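Capsular polysaccharide biosynthesis protein (Burkholderia pseudomallei, PDB 4BQN) binds coenzyme A and probably acts as an acetyltransferase in the biosynthesis of capsular polysaccharide. Local coordinates at residues A[159-164]-A[181-186]. The protein carries 1 engineered substitution. Residues are numbered along the deposited sequence; the frame is centred on the assembly and turned at random.
With COA (coenzyme A), chain C.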
loop_
_atom_site.group_PDB
_atom_site.type_symbol
_atom_site.label_atom_id
_atom_site.label_comp_id
_atom_site.label_asym_id
_atom_site.label_seq_id
_atom_site.Cartn_x
_atom_site.Cartn_y
_atom_site.Cartn_z
ATOM N N TRP A 159 -0.165 14.894 -6.157
ATOM C CA TRP A 159 0.543 14.650 -4.916
ATOM C C TRP A 159 0.893 13.164 -4.787
ATOM O O TRP A 159 2.016 12.817 -4.401
ATOM C CB TRP A 159 -0.274 15.139 -3.725
ATOM C CG TRP A 159 0.369 14.898 -2.420
ATOM C CD1 TRP A 159 1.279 15.702 -1.784
ATOM C CD2 TRP A 159 0.134 13.781 -1.547
ATOM N NE1 TRP A 159 1.642 15.137 -0.580
ATOM C CE2 TRP A 159 0.947 13.965 -0.407
ATOM C CE3 TRP A 159 -0.687 12.648 -1.623
ATOM C CZ2 TRP A 159 0.966 13.049 0.662
ATOM C CZ3 TRP A 159 -0.672 11.736 -0.557
ATOM C CH2 TRP A 159 0.158 11.942 0.564
ATOM N N CYS A 160 -0.061 12.282 -5.100
ATOM C CA CYS A 160 0.211 10.847 -5.034
ATOM C C CYS A 160 1.377 10.441 -5.936
ATOM O O CYS A 160 2.228 9.641 -5.534
ATOM C CB CYS A 160 -1.028 10.026 -5.400
ATOM S SG CYS A 160 -2.383 10.165 -4.207
ATOM N N VAL A 161 1.442 11.004 -7.141
ATOM C CA VAL A 161 2.547 10.717 -8.041
ATOM C C VAL A 161 3.845 11.265 -7.465
ATOM O O VAL A 161 4.860 10.558 -7.469
ATOM C CB VAL A 161 2.313 11.329 -9.432
ATOM C CG1 VAL A 161 3.600 11.318 -10.265
ATOM C CG2 VAL A 161 1.203 10.563 -10.121
ATOM N N ASP A 162 3.827 12.502 -6.963
ATOM C CA ASP A 162 5.045 13.103 -6.401
ATOM C C ASP A 162 5.613 12.314 -5.224
ATOM O O ASP A 162 6.827 12.214 -5.066
ATOM C CB ASP A 162 4.805 14.541 -5.958
ATOM C CG ASP A 162 4.576 15.484 -7.116
ATOM O OD1 ASP A 162 4.824 15.098 -8.278
ATOM O OD2 ASP A 162 4.140 16.618 -6.850
ATOM N N GLU A 163 4.737 11.767 -4.378
ATOM C CA GLU A 163 5.208 10.950 -3.253
ATOM C C GLU A 163 5.969 9.709 -3.729
ATOM O O GLU A 163 6.958 9.299 -3.108
ATOM C CB GLU A 163 4.038 10.522 -2.373
ATOM C CG GLU A 163 3.445 11.668 -1.567
ATOM C CD GLU A 163 4.429 12.268 -0.574
ATOM O OE1 GLU A 163 5.054 11.524 0.212
ATOM O OE2 GLU A 163 4.582 13.490 -0.567
ATOM N N LEU A 164 5.487 9.089 -4.804
ATOM C CA LEU A 164 6.194 7.962 -5.404
ATOM C C LEU A 164 7.510 8.399 -6.040
ATOM O O LEU A 164 8.536 7.764 -5.838
ATOM C CB LEU A 164 5.302 7.245 -6.417
ATOM C CG LEU A 164 4.061 6.532 -5.854
ATOM C CD1 LEU A 164 3.221 5.954 -6.975
ATOM C CD2 LEU A 164 4.469 5.426 -4.886
ATOM N N SER A 181 9.787 0.040 -10.755
ATOM C CA SER A 181 8.625 0.854 -10.377
ATOM C C SER A 181 7.514 0.830 -11.424
ATOM O O SER A 181 7.743 0.479 -12.586
ATOM C CB SER A 181 9.032 2.306 -10.144
ATOM O OG SER A 181 9.975 2.431 -9.100
ATOM N N VAL A 182 6.320 1.236 -11.003
ATOM C CA VAL A 182 5.143 1.274 -11.873
ATOM C C VAL A 182 4.392 2.605 -11.759
ATOM O O VAL A 182 3.191 2.665 -11.996
ATOM C CB VAL A 182 4.162 0.106 -11.599
ATOM C CG1 VAL A 182 4.717 -1.198 -12.139
ATOM C CG2 VAL A 182 3.843 -0.025 -10.111
ATOM N N THR A 183 5.115 3.681 -11.464
ATOM C CA THR A 183 4.497 4.994 -11.242
ATOM C C THR A 183 3.671 5.487 -12.444
ATOM O O THR A 183 2.524 5.926 -12.271
ATOM C CB THR A 183 5.554 6.043 -10.864
ATOM O OG1 THR A 183 6.311 5.550 -9.747
ATOM C CG2 THR A 183 4.888 7.375 -10.491
ATOM N N ASP A 184 4.243 5.417 -13.650
ATOM C CA ASP A 184 3.543 5.917 -14.838
ATOM C C ASP A 184 2.302 5.079 -15.117
ATOM O O ASP A 184 1.258 5.610 -15.494
ATOM C CB ASP A 184 4.478 5.914 -16.063
ATOM C CG ASP A 184 5.698 6.804 -15.878
ATOM O OD1 ASP A 184 5.579 7.877 -15.248
ATOM O OD2 ASP A 184 6.786 6.430 -16.371
ATOM N N PHE A 185 2.421 3.774 -14.911
ATOM C CA PHE A 185 1.296 2.870 -15.057
ATOM C C PHE A 185 0.157 3.236 -14.107
ATOM O O PHE A 185 -1.002 3.300 -14.504
ATOM C CB PHE A 185 1.749 1.418 -14.818
ATOM C CG PHE A 185 0.640 0.423 -14.928
ATOM C CD1 PHE A 185 0.210 -0.025 -16.172
ATOM C CD2 PHE A 185 -0.025 -0.028 -13.779
ATOM C CE1 PHE A 185 -0.829 -0.935 -16.277
ATOM C CE2 PHE A 185 -1.073 -0.934 -13.878
ATOM C CZ PHE A 185 -1.475 -1.382 -15.129
ATOM N N ILE A 186 0.487 3.472 -12.844
ATOM C CA ILE A 186 -0.558 3.806 -11.872
ATOM C C ILE A 186 -1.319 5.075 -12.288
ATOM O O ILE A 186 -2.548 5.074 -12.355
ATOM C CB ILE A 186 -0.010 3.934 -10.436
ATOM C CG1 ILE A 186 0.513 2.568 -9.946
ATOM C CG2 ILE A 186 -1.100 4.457 -9.501
ATOM C CD1 ILE A 186 1.355 2.639 -8.682
HETATM N N1A COA C . 2.644 8.473 0.022
HETATM C C2A COA C . 2.346 8.815 1.301
HETATM N N3A COA C . 2.790 8.116 2.360
HETATM C C4A COA C . 3.597 7.049 2.161
HETATM C C5A COA C . 3.964 6.635 0.813
HETATM C C6A COA C . 3.432 7.425 -0.290
HETATM N N6A COA C . 3.726 7.090 -1.563
HETATM N N7A COA C . 4.764 5.546 0.904
HETATM C C8A COA C . 4.909 5.289 2.228
HETATM N N9A COA C . 4.193 6.169 2.965
HETATM C C1B COA C . 4.112 6.278 4.427
HETATM C C2B COA C . 4.170 4.965 5.188
HETATM O O2B COA C . 2.865 4.397 5.303
HETATM C C3B COA C . 4.738 5.455 6.511
HETATM O O3B COA C . 3.659 6.096 7.217
HETATM P P3B COA C . 3.765 6.502 8.769
HETATM O O7A COA C . 2.367 6.962 9.101
HETATM O O8A COA C . 4.152 5.224 9.465
HETATM O O9A COA C . 4.813 7.585 8.857
HETATM C C4B COA C . 5.739 6.527 6.082
HETATM O O4B COA C . 5.302 6.980 4.799
HETATM C C5B COA C . 7.185 6.039 5.998
HETATM O O5B COA C . 7.201 4.921 5.118
HETATM P P1A COA C . 8.296 4.756 3.980
HETATM O O1A COA C . 7.886 3.556 3.180
HETATM O O2A COA C . 8.500 6.045 3.242
HETATM O O3A COA C . 9.682 4.471 4.725
HETATM P P2A COA C . 10.218 3.360 5.763
HETATM O O4A COA C . 10.517 4.071 7.059
HETATM O O5A COA C . 11.356 2.676 5.059
HETATM O O6A COA C . 9.022 2.341 6.017
HETATM C CBP COA C . 7.384 0.615 5.720
HETATM C CCP COA C . 8.685 1.212 5.187
HETATM C CDP COA C . 6.970 -0.585 4.877
HETATM C CEP COA C . 7.647 0.097 7.124
HETATM C CAP COA C . 6.307 1.731 5.702
HETATM O OAP COA C . 5.950 2.039 4.354
HETATM C C9P COA C . 5.027 1.495 6.489
HETATM O O9P COA C . 4.984 1.739 7.688
HETATM N N8P COA C . 3.942 1.078 5.826
HETATM C C7P COA C . 2.656 0.889 6.484
HETATM C C6P COA C . 2.551 -0.356 7.347
HETATM C C5P COA C . 2.757 -1.559 6.467
HETATM O O5P COA C . 3.870 -2.032 6.290
HETATM N N4P COA C . 1.661 -2.046 5.915
HETATM C C3P COA C . 1.700 -3.189 5.047
HETATM C C2P COA C . 1.100 -2.828 3.708
HETATM S S1P COA C . 1.685 -3.981 2.530
#
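Leu164 and Thr183 form the centre of a small helix-to-helix contact, a worked example of how a helix can pack against its neighbour on one face while lining the coenzyme A pocket with another. The two side chains run past each other in opposite directions: the methyl CG2 of Thr183 lies 4.1 Å from Leu164 CD1 and equally close to Leu164 CB, while Thr183 OG1 approaches Leu164 CB at 3.9 Å. Flanking this pair, Val161 CG1 meets Thr183 CG2 at 4.2 Å, and Leu164 CD1 touches Ile186 CD1, the two side chains crossing at about a right angle. Apolar packing therefore carries the contact.

Leucine branching divides the labour. With CG beside the backbone N (chi1 -66°) and CD1 anti to CA (chi2 176°), CD1 extends to the second helix, whereas Leu164 CD2 lies 3.8 Å from adenine N6A of coenzyme A. One turn of helix supplies further walls to the base: Glu163 CB lies 3.4 Å from N1A, and Trp159 CH2 3.9 Å from C2A, of coenzyme A. Glu163 CG also sits over the rim of one face of the Trp159 indole, and Glu163 OE1 forms a salt bridge with Arg167, which itself hydrogen-bonds coenzyme A.

A second shell fixes the threonine. Its hydroxyl is hydrogen-bonded to the side-chain amide of Gln96, whose OE1 accepts from the backbone N of Val182, the N-cap residue; one glutamine thus holds the start of the helix as well as its first side chain. Around the contact, Trp100 touches both Cys160 and Ile186, Val182 and Phe185 pack on helix 204-217, and helix 183-189 lies between that helix and helix 153-167, which lines the pocket. Gln96 closely follows strand 91-94, outermost in the parallel sheet.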